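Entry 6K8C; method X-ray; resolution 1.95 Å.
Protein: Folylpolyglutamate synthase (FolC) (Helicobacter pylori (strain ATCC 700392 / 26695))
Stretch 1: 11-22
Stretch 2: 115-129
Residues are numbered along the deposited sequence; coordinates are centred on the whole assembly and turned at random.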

# COMPACT_ATOMS: atom_id res chain seq x y z
N GLY A 11 12.35 -11.90 -20.76
CA GLY A 11 11.13 -11.47 -20.11
C GLY A 11 11.38 -10.56 -18.92
O GLY A 11 12.50 -10.39 -18.43
N LEU A 12 10.29 -9.98 -18.43
CA LEU A 12 10.39 -9.05 -17.31
C LEU A 12 10.84 -9.76 -16.03
O LEU A 12 11.63 -9.21 -15.26
CB LEU A 12 9.05 -8.35 -17.09
CG LEU A 12 8.94 -7.57 -15.78
CD1 LEU A 12 9.94 -6.44 -15.76
CD2 LEU A 12 7.52 -7.04 -15.60
N LYS A 13 10.35 -10.98 -15.80
CA LYS A 13 10.70 -11.70 -14.58
C LYS A 13 12.21 -11.88 -14.46
O LYS A 13 12.79 -11.62 -13.39
CB LYS A 13 9.98 -13.05 -14.54
CG LYS A 13 10.44 -13.96 -13.40
CD LYS A 13 9.75 -15.32 -13.44
CE LYS A 13 8.37 -15.26 -12.80
NZ LYS A 13 8.43 -14.93 -11.34
N ALA A 14 12.86 -12.29 -15.55
CA ALA A 14 14.31 -12.47 -15.52
C ALA A 14 15.03 -11.14 -15.33
O ALA A 14 16.04 -11.07 -14.63
CB ALA A 14 14.78 -13.15 -16.81
N PHE A 15 14.52 -10.07 -15.95
CA PHE A 15 15.15 -8.76 -15.80
C PHE A 15 15.07 -8.27 -14.36
O PHE A 15 16.03 -7.66 -13.85
CB PHE A 15 14.49 -7.76 -16.75
CG PHE A 15 15.25 -6.47 -16.89
CD1 PHE A 15 16.52 -6.45 -17.45
CD2 PHE A 15 14.68 -5.27 -16.50
CE1 PHE A 15 17.21 -5.26 -17.60
CE2 PHE A 15 15.36 -4.08 -16.65
CZ PHE A 15 16.63 -4.08 -17.20
N LEU A 16 13.94 -8.51 -13.68
CA LEU A 16 13.84 -8.10 -12.28
C LEU A 16 14.77 -8.91 -11.39
O LEU A 16 15.27 -8.39 -10.38
CB LEU A 16 12.39 -8.22 -11.80
CG LEU A 16 11.40 -7.25 -12.45
CD1 LEU A 16 9.99 -7.50 -11.94
CD2 LEU A 16 11.84 -5.82 -12.19
N GLU A 17 15.03 -10.17 -11.73
CA GLU A 17 15.92 -10.96 -10.90
C GLU A 17 17.38 -10.51 -10.98
O GLU A 17 18.17 -10.85 -10.09
CB GLU A 17 15.79 -12.45 -11.26
CG GLU A 17 14.59 -13.10 -10.58
CD GLU A 17 14.09 -14.34 -11.30
OE1 GLU A 17 12.99 -14.81 -10.95
OE2 GLU A 17 14.80 -14.86 -12.18
N THR A 18 17.75 -9.73 -12.00
CA THR A 18 19.06 -9.09 -12.04
C THR A 18 19.12 -7.84 -11.17
O THR A 18 20.19 -7.23 -11.07
CB THR A 18 19.44 -8.71 -13.47
OG1 THR A 18 18.74 -7.52 -13.85
CG2 THR A 18 19.10 -9.84 -14.44
N LYS A 19 18.01 -7.44 -10.56
CA LYS A 19 17.98 -6.29 -9.65
C LYS A 19 17.54 -6.80 -8.29
O LYS A 19 16.36 -6.65 -7.91
CB LYS A 19 17.06 -5.19 -10.16
CG LYS A 19 17.38 -4.72 -11.57
CD LYS A 19 16.17 -4.05 -12.21
CE LYS A 19 16.50 -3.46 -13.58
NZ LYS A 19 17.78 -2.70 -13.66
N PRO A 20 18.44 -7.44 -7.53
CA PRO A 20 18.08 -7.86 -6.17
C PRO A 20 17.52 -6.69 -5.39
O PRO A 20 18.12 -5.62 -5.32
CB PRO A 20 19.41 -8.35 -5.59
CG PRO A 20 20.47 -7.88 -6.53
CD PRO A 20 19.83 -7.75 -7.86
N LYS A 21 16.33 -6.90 -4.82
CA LYS A 21 15.49 -5.80 -4.36
C LYS A 21 16.10 -4.99 -3.22
O LYS A 21 15.58 -3.91 -2.91
CB LYS A 21 14.11 -6.34 -3.95
CG LYS A 21 13.73 -7.63 -4.66
CD LYS A 21 12.25 -7.66 -4.99
CE LYS A 21 11.38 -7.50 -3.76
NZ LYS A 21 9.95 -7.83 -4.03
N GLU A 22 17.18 -5.46 -2.61
CA GLU A 22 17.87 -4.66 -1.60
C GLU A 22 19.39 -4.82 -1.71
O GLU A 22 19.91 -5.26 -2.73
CB GLU A 22 17.41 -5.03 -0.19
CG GLU A 22 16.03 -4.49 0.22
CD GLU A 22 15.91 -2.97 0.10
OE1 GLU A 22 14.76 -2.48 0.09
OE2 GLU A 22 16.94 -2.27 0.04
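Stretch 2 115-129: FSSACSYFEYATLLA

Stretch 2 is two helical segments, 115-118 and 121-129, joined by an extended turn at Cys 119 and Ser 120. The second helix runs roughly against helix 12-17, at 144° between their N-to-C directions, with axes 10.9 Å apart at closest approach. Ser 120 caps it: Ser 120 OG accepts from Glu 123 N at 3.1 Å, while Ser 120 N donates to Glu 123 OE1 at 2.9 Å.

Tyr 121 gives the most surface. Its chi1 is t, and Lys 21 CD lies over one ring face, 3.4 Å from Tyr 121 CZ, a CH-pi contact, though Lys 21 is poorly ordered. Leu 16 CB also approaches Tyr 121 CE2, at 3.9 Å.

Lys 19, just past the first helix, comes next. Its chain runs past Tyr 124, with CE 4.1 Å from Tyr 124 CB, and brings the amine to the turn between the helices. There Lys 19 NZ donates to Cys 119 O at 2.7 Å and Ser 116 O at 3.0 Å, so a buried charge is met by backbone carbonyls.

Tyr 124 points toward stretch 1 and takes the edge of Phe 15 on its face, Phe 15 CE2 to Tyr 124 CZ being 3.4 Å. Leu 12 CD1 closes the far end, 3.8 Å from Tyr 124 CE2 and 4.1 Å from Leu 128 CD1.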

# COMPACT_ATOMS: atom_id res chain seq x y z
N PHE A 115 19.58 3.38 -19.37
CA PHE A 115 19.05 3.82 -18.08
C PHE A 115 18.19 2.75 -17.43
O PHE A 115 18.06 2.73 -16.20
CB PHE A 115 18.26 5.13 -18.24
CG PHE A 115 17.11 5.06 -19.21
CD1 PHE A 115 15.91 4.47 -18.84
CD2 PHE A 115 17.21 5.62 -20.47
CE1 PHE A 115 14.84 4.42 -19.73
CE2 PHE A 115 16.15 5.57 -21.36
CZ PHE A 115 14.97 4.97 -20.99
N SER A 116 17.62 1.84 -18.22
CA SER A 116 16.83 0.76 -17.65
C SER A 116 17.71 -0.24 -16.91
O SER A 116 17.33 -0.76 -15.85
CB SER A 116 16.03 0.06 -18.74
OG SER A 116 15.02 0.92 -19.23
N SER A 117 18.90 -0.52 -17.44
CA SER A 117 19.82 -1.42 -16.74
C SER A 117 20.37 -0.77 -15.48
O SER A 117 20.68 -1.48 -14.51
CB SER A 117 20.97 -1.83 -17.66
OG SER A 117 20.51 -2.70 -18.68
N ALA A 118 20.49 0.56 -15.47
CA ALA A 118 20.97 1.25 -14.28
C ALA A 118 19.93 1.30 -13.17
O ALA A 118 20.28 1.59 -12.02
CB ALA A 118 21.41 2.67 -14.65
N CYS A 119 18.66 1.04 -13.48
CA CYS A 119 17.60 1.14 -12.48
C CYS A 119 17.78 0.12 -11.37
O CYS A 119 18.11 -1.04 -11.61
CB CYS A 119 16.23 0.93 -13.12
SG CYS A 119 15.57 2.33 -14.00
N SER A 120 17.52 0.56 -10.14
CA SER A 120 17.20 -0.38 -9.08
C SER A 120 15.85 -1.05 -9.38
O SER A 120 15.11 -0.65 -10.28
CB SER A 120 17.13 0.33 -7.73
OG SER A 120 15.92 1.07 -7.60
N TYR A 121 15.54 -2.09 -8.60
CA TYR A 121 14.27 -2.78 -8.74
C TYR A 121 13.09 -1.81 -8.69
O TYR A 121 12.26 -1.77 -9.60
CB TYR A 121 14.16 -3.84 -7.64
CG TYR A 121 12.89 -4.66 -7.63
CD1 TYR A 121 11.75 -4.22 -6.96
CD2 TYR A 121 12.84 -5.90 -8.27
CE1 TYR A 121 10.60 -4.98 -6.94
CE2 TYR A 121 11.69 -6.66 -8.25
CZ TYR A 121 10.57 -6.20 -7.58
OH TYR A 121 9.42 -6.96 -7.55
N PHE A 122 13.02 -1.00 -7.64
CA PHE A 122 11.89 -0.08 -7.50
C PHE A 122 11.94 1.04 -8.52
O PHE A 122 10.89 1.49 -8.99
CB PHE A 122 11.85 0.50 -6.08
CG PHE A 122 10.66 1.39 -5.84
CD1 PHE A 122 9.38 0.86 -5.75
CD2 PHE A 122 10.81 2.77 -5.73
CE1 PHE A 122 8.28 1.67 -5.53
CE2 PHE A 122 9.72 3.59 -5.52
CZ PHE A 122 8.45 3.04 -5.42
N GLU A 123 13.14 1.49 -8.90
CA GLU A 123 13.25 2.50 -9.95
C GLU A 123 12.71 1.99 -11.28
O GLU A 123 12.06 2.74 -12.02
CB GLU A 123 14.71 2.97 -10.09
CG GLU A 123 15.16 3.83 -8.90
CD GLU A 123 16.66 4.02 -8.83
OE1 GLU A 123 17.39 3.42 -9.66
OE2 GLU A 123 17.12 4.77 -7.95
N TYR A 124 12.95 0.71 -11.59
CA TYR A 124 12.41 0.15 -12.82
C TYR A 124 10.89 0.02 -12.76
O TYR A 124 10.20 0.27 -13.76
CB TYR A 124 13.04 -1.22 -13.11
CG TYR A 124 12.82 -1.67 -14.53
CD1 TYR A 124 13.32 -0.94 -15.60
CD2 TYR A 124 12.10 -2.83 -14.80
CE1 TYR A 124 13.11 -1.34 -16.90
CE2 TYR A 124 11.90 -3.24 -16.10
CZ TYR A 124 12.40 -2.50 -17.15
OH TYR A 124 12.20 -2.91 -18.44
N ALA A 125 10.35 -0.39 -11.60
CA ALA A 125 8.90 -0.42 -11.43
C ALA A 125 8.29 0.96 -11.67
O ALA A 125 7.23 1.08 -12.29
CB ALA A 125 8.55 -0.92 -10.03
N THR A 126 8.97 2.01 -11.21
CA THR A 126 8.49 3.37 -11.42
C THR A 126 8.42 3.71 -12.91
O THR A 126 7.42 4.27 -13.38
CB THR A 126 9.39 4.37 -10.68
OG1 THR A 126 9.38 4.08 -9.28
CG2 THR A 126 8.91 5.80 -10.89
N LEU A 127 9.47 3.38 -13.67
CA LEU A 127 9.43 3.64 -15.11
C LEU A 127 8.34 2.83 -15.79
O LEU A 127 7.68 3.32 -16.71
CB LEU A 127 10.79 3.32 -15.75
CG LEU A 127 11.98 4.20 -15.37
CD1 LEU A 127 13.19 3.83 -16.24
CD2 LEU A 127 11.66 5.69 -15.50
N LEU A 128 8.14 1.58 -15.35
CA LEU A 128 7.06 0.78 -15.91
C LEU A 128 5.71 1.44 -15.66
O LEU A 128 4.84 1.44 -16.54
CB LEU A 128 7.09 -0.63 -15.31
CG LEU A 128 8.18 -1.59 -15.81
CD1 LEU A 128 8.20 -2.84 -14.95
CD2 LEU A 128 7.97 -1.93 -17.27
N ALA A 129 5.51 2.01 -14.47
CA ALA A 129 4.26 2.71 -14.18
C ALA A 129 4.06 3.89 -15.12
O ALA A 129 2.96 4.09 -15.65
CB ALA A 129 4.24 3.17 -12.72
O HOH W 1 17.59 -3.30 -6.98